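Local coordinates for DegV family protein (PDB 3FDJ) that is of unknown function but, as a DegV family member, probably binds a fatty acid or similar lipid, at residues R154-L162 / A179-A190. Sequence-based numbering, arbitrary orientation.
With NA (sodium ion), chain E.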
# COMPACT_ATOMS: atom_id res chain seq x y z
N ARG A 154 -5.30 1.15 -10.43
CA ARG A 154 -6.05 0.08 -9.80
C ARG A 154 -5.15 -0.76 -8.94
O ARG A 154 -3.93 -0.75 -9.12
CB ARG A 154 -6.68 -0.83 -10.84
CG ARG A 154 -7.78 -0.17 -11.68
CD ARG A 154 -9.04 0.19 -10.89
NE ARG A 154 -9.63 -0.97 -10.23
CZ ARG A 154 -10.46 -1.86 -10.77
NH1 ARG A 154 -10.87 -1.74 -12.03
NH2 ARG A 154 -10.91 -2.87 -10.02
N LEU A 155 -5.75 -1.50 -8.02
CA LEU A 155 -5.05 -2.45 -7.19
C LEU A 155 -5.76 -3.78 -7.18
O LEU A 155 -6.99 -3.83 -7.04
CB LEU A 155 -4.92 -1.93 -5.76
CG LEU A 155 -4.23 -2.88 -4.77
CD1 LEU A 155 -3.37 -2.07 -3.78
CD2 LEU A 155 -5.22 -3.75 -4.04
N PHE A 156 -4.99 -4.85 -7.28
CA PHE A 156 -5.51 -6.20 -7.09
C PHE A 156 -4.61 -6.94 -6.11
O PHE A 156 -3.40 -6.64 -6.00
CB PHE A 156 -5.56 -6.95 -8.42
CG PHE A 156 -6.47 -6.33 -9.43
CD1 PHE A 156 -7.85 -6.52 -9.36
CD2 PHE A 156 -5.96 -5.50 -10.43
CE1 PHE A 156 -8.70 -5.91 -10.27
CE2 PHE A 156 -6.81 -4.91 -11.35
CZ PHE A 156 -8.17 -5.10 -11.27
N CYS A 157 -5.18 -7.90 -5.40
CA CYS A 157 -4.40 -8.69 -4.47
C CYS A 157 -4.82 -10.14 -4.54
O CYS A 157 -5.91 -10.46 -4.99
CB CYS A 157 -4.52 -8.15 -3.05
SG CYS A 157 -6.16 -8.20 -2.39
N SER A 158 -3.93 -11.01 -4.11
CA SER A 158 -4.26 -12.42 -3.87
C SER A 158 -3.70 -12.82 -2.52
O SER A 158 -2.48 -12.76 -2.28
CB SER A 158 -3.68 -13.28 -4.98
OG SER A 158 -4.08 -14.63 -4.80
N LEU A 159 -4.58 -13.21 -1.61
CA LEU A 159 -4.23 -13.49 -0.23
C LEU A 159 -4.50 -14.95 0.12
O LEU A 159 -5.58 -15.47 -0.14
CB LEU A 159 -5.01 -12.57 0.70
CG LEU A 159 -4.95 -11.09 0.35
CD1 LEU A 159 -5.69 -10.27 1.40
CD2 LEU A 159 -3.48 -10.60 0.21
N LYS A 160 -3.52 -15.61 0.74
CA LYS A 160 -3.65 -17.00 1.13
C LYS A 160 -4.29 -17.16 2.49
O LYS A 160 -4.76 -18.25 2.84
CB LYS A 160 -2.27 -17.68 1.13
CG LYS A 160 -1.58 -17.62 -0.24
CD LYS A 160 -0.40 -18.58 -0.33
CE LYS A 160 0.19 -18.57 -1.75
NZ LYS A 160 1.22 -19.63 -1.90
N SER A 161 -4.28 -16.09 3.27
CA SER A 161 -4.96 -16.04 4.56
C SER A 161 -5.43 -14.63 4.83
O SER A 161 -4.70 -13.68 4.54
CB SER A 161 -4.02 -16.50 5.67
OG SER A 161 -4.58 -16.26 6.97
N LEU A 162 -6.64 -14.50 5.38
CA LEU A 162 -7.24 -13.22 5.73
C LEU A 162 -7.57 -13.16 7.21
O LEU A 162 -8.42 -12.38 7.64
CB LEU A 162 -8.49 -12.96 4.87
CG LEU A 162 -8.19 -12.77 3.37
CD1 LEU A 162 -8.14 -14.10 2.65
CD2 LEU A 162 -9.21 -11.84 2.72
N ALA A 179 -10.31 -18.63 2.38
CA ALA A 179 -8.87 -18.79 2.40
C ALA A 179 -8.45 -19.72 3.51
O ALA A 179 -7.28 -20.05 3.60
CB ALA A 179 -8.15 -17.41 2.50
N GLU A 180 -9.39 -20.17 4.35
CA GLU A 180 -9.07 -21.13 5.39
C GLU A 180 -8.77 -22.50 4.82
O GLU A 180 -8.13 -23.32 5.49
CB GLU A 180 -10.19 -21.20 6.44
CG GLU A 180 -10.25 -19.95 7.32
CD GLU A 180 -11.57 -19.80 8.09
OE1 GLU A 180 -12.31 -20.79 8.27
OE2 GLU A 180 -11.88 -18.65 8.51
N VAL A 181 -9.23 -22.77 3.59
CA VAL A 181 -8.98 -24.05 2.92
C VAL A 181 -7.57 -24.03 2.33
O VAL A 181 -7.19 -23.06 1.66
CB VAL A 181 -10.03 -24.31 1.81
CG1 VAL A 181 -9.66 -25.53 0.95
CG2 VAL A 181 -11.41 -24.50 2.44
N LEU A 182 -6.80 -25.08 2.59
CA LEU A 182 -5.39 -25.13 2.14
C LEU A 182 -5.30 -25.13 0.62
O LEU A 182 -5.90 -25.97 -0.05
CB LEU A 182 -4.69 -26.37 2.68
CG LEU A 182 -3.18 -26.45 2.42
CD1 LEU A 182 -2.43 -25.40 3.26
CD2 LEU A 182 -2.68 -27.84 2.71
N GLY A 183 -4.54 -24.17 0.08
CA GLY A 183 -4.38 -24.02 -1.37
C GLY A 183 -5.34 -23.05 -2.04
O GLY A 183 -5.27 -22.85 -3.26
N ILE A 184 -6.27 -22.47 -1.27
CA ILE A 184 -7.19 -21.48 -1.79
C ILE A 184 -6.73 -20.08 -1.39
O ILE A 184 -6.49 -19.83 -0.21
CB ILE A 184 -8.65 -21.69 -1.29
CG1 ILE A 184 -9.16 -23.05 -1.72
CG2 ILE A 184 -9.59 -20.62 -1.86
CD1 ILE A 184 -9.10 -23.28 -3.25
N SER A 185 -6.65 -19.19 -2.38
CA SER A 185 -6.45 -17.77 -2.16
C SER A 185 -7.70 -16.98 -2.50
O SER A 185 -8.52 -17.43 -3.30
CB SER A 185 -5.34 -17.28 -3.07
OG SER A 185 -4.12 -17.90 -2.73
N VAL A 186 -7.83 -15.80 -1.91
CA VAL A 186 -8.89 -14.86 -2.25
C VAL A 186 -8.29 -13.72 -3.03
O VAL A 186 -7.25 -13.16 -2.64
CB VAL A 186 -9.59 -14.29 -1.02
CG1 VAL A 186 -10.56 -13.13 -1.41
CG2 VAL A 186 -10.31 -15.43 -0.27
N ILE A 187 -8.93 -13.42 -4.16
CA ILE A 187 -8.52 -12.31 -5.02
C ILE A 187 -9.39 -11.10 -4.68
O ILE A 187 -10.62 -11.20 -4.59
CB ILE A 187 -8.70 -12.67 -6.51
CG1 ILE A 187 -7.87 -13.90 -6.88
CG2 ILE A 187 -8.27 -11.48 -7.40
CD1 ILE A 187 -8.19 -14.43 -8.31
N GLY A 188 -8.75 -9.96 -4.47
CA GLY A 188 -9.46 -8.73 -4.14
C GLY A 188 -9.04 -7.55 -5.00
O GLY A 188 -8.06 -7.62 -5.77
N THR A 189 -9.81 -6.48 -4.89
CA THR A 189 -9.43 -5.19 -5.45
C THR A 189 -9.74 -4.09 -4.45
O THR A 189 -10.55 -4.27 -3.53
CB THR A 189 -10.15 -4.95 -6.81
OG1 THR A 189 -9.61 -3.78 -7.46
CG2 THR A 189 -11.66 -4.82 -6.64
N ALA A 190 -9.08 -2.95 -4.60
CA ALA A 190 -9.45 -1.76 -3.83
C ALA A 190 -10.73 -1.20 -4.43
O ALA A 190 -10.81 -0.92 -5.65
CB ALA A 190 -8.30 -0.73 -3.84
NA NA E . -5.62 -20.48 1.88
O HOH W 1 -8.69 -0.74 -7.46
O HOH W 2 -2.22 -16.68 -4.30
O HOH W 3 -5.17 -19.68 4.98
O HOH W 4 -6.68 -18.40 6.53
O HOH W 5 -3.86 -21.05 0.83
O HOH W 6 -4.62 -21.45 3.68
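Two antiparallel strands, 154-159 and 184-190, lie next to each other inside the six-stranded mixed sheet of a DegV-type α/β domain, and a sodium ion ties together the loops at one end. C157 with G188 and L159 with V186 form the hydrogen-bonded pairs, L159 N reaching V186 O at 2.9 Å. C157 SG lies beside the backbone of G188, 3.8 Å from G188 CA, where the partner strand carries no side chain. On the same face L162 turns CD1 onto A179 CB in a tight contact (3.3 Å) and crosses V186 at about a right angle. The other face carries F156, T189, S158 and I187; here water links S158 OG to S185 OG. At the sodium end, K160 O, A179 O and I184 O all point at the ion, which explains the close approach of the first two oxygens, and two waters add to the shell. At the far end R154, bent at chi2 and chi3, sets one guanidinium face against F156 CZ, 3.7 Å above the guanidinium plane and off toward its rim. T189 OG1, swung opposite the backbone N (chi1 -171°), donates to L155 O (2.7 Å) and accepts from R154 NH2 (3.0 Å), lying 15° out of the guanidinium plane.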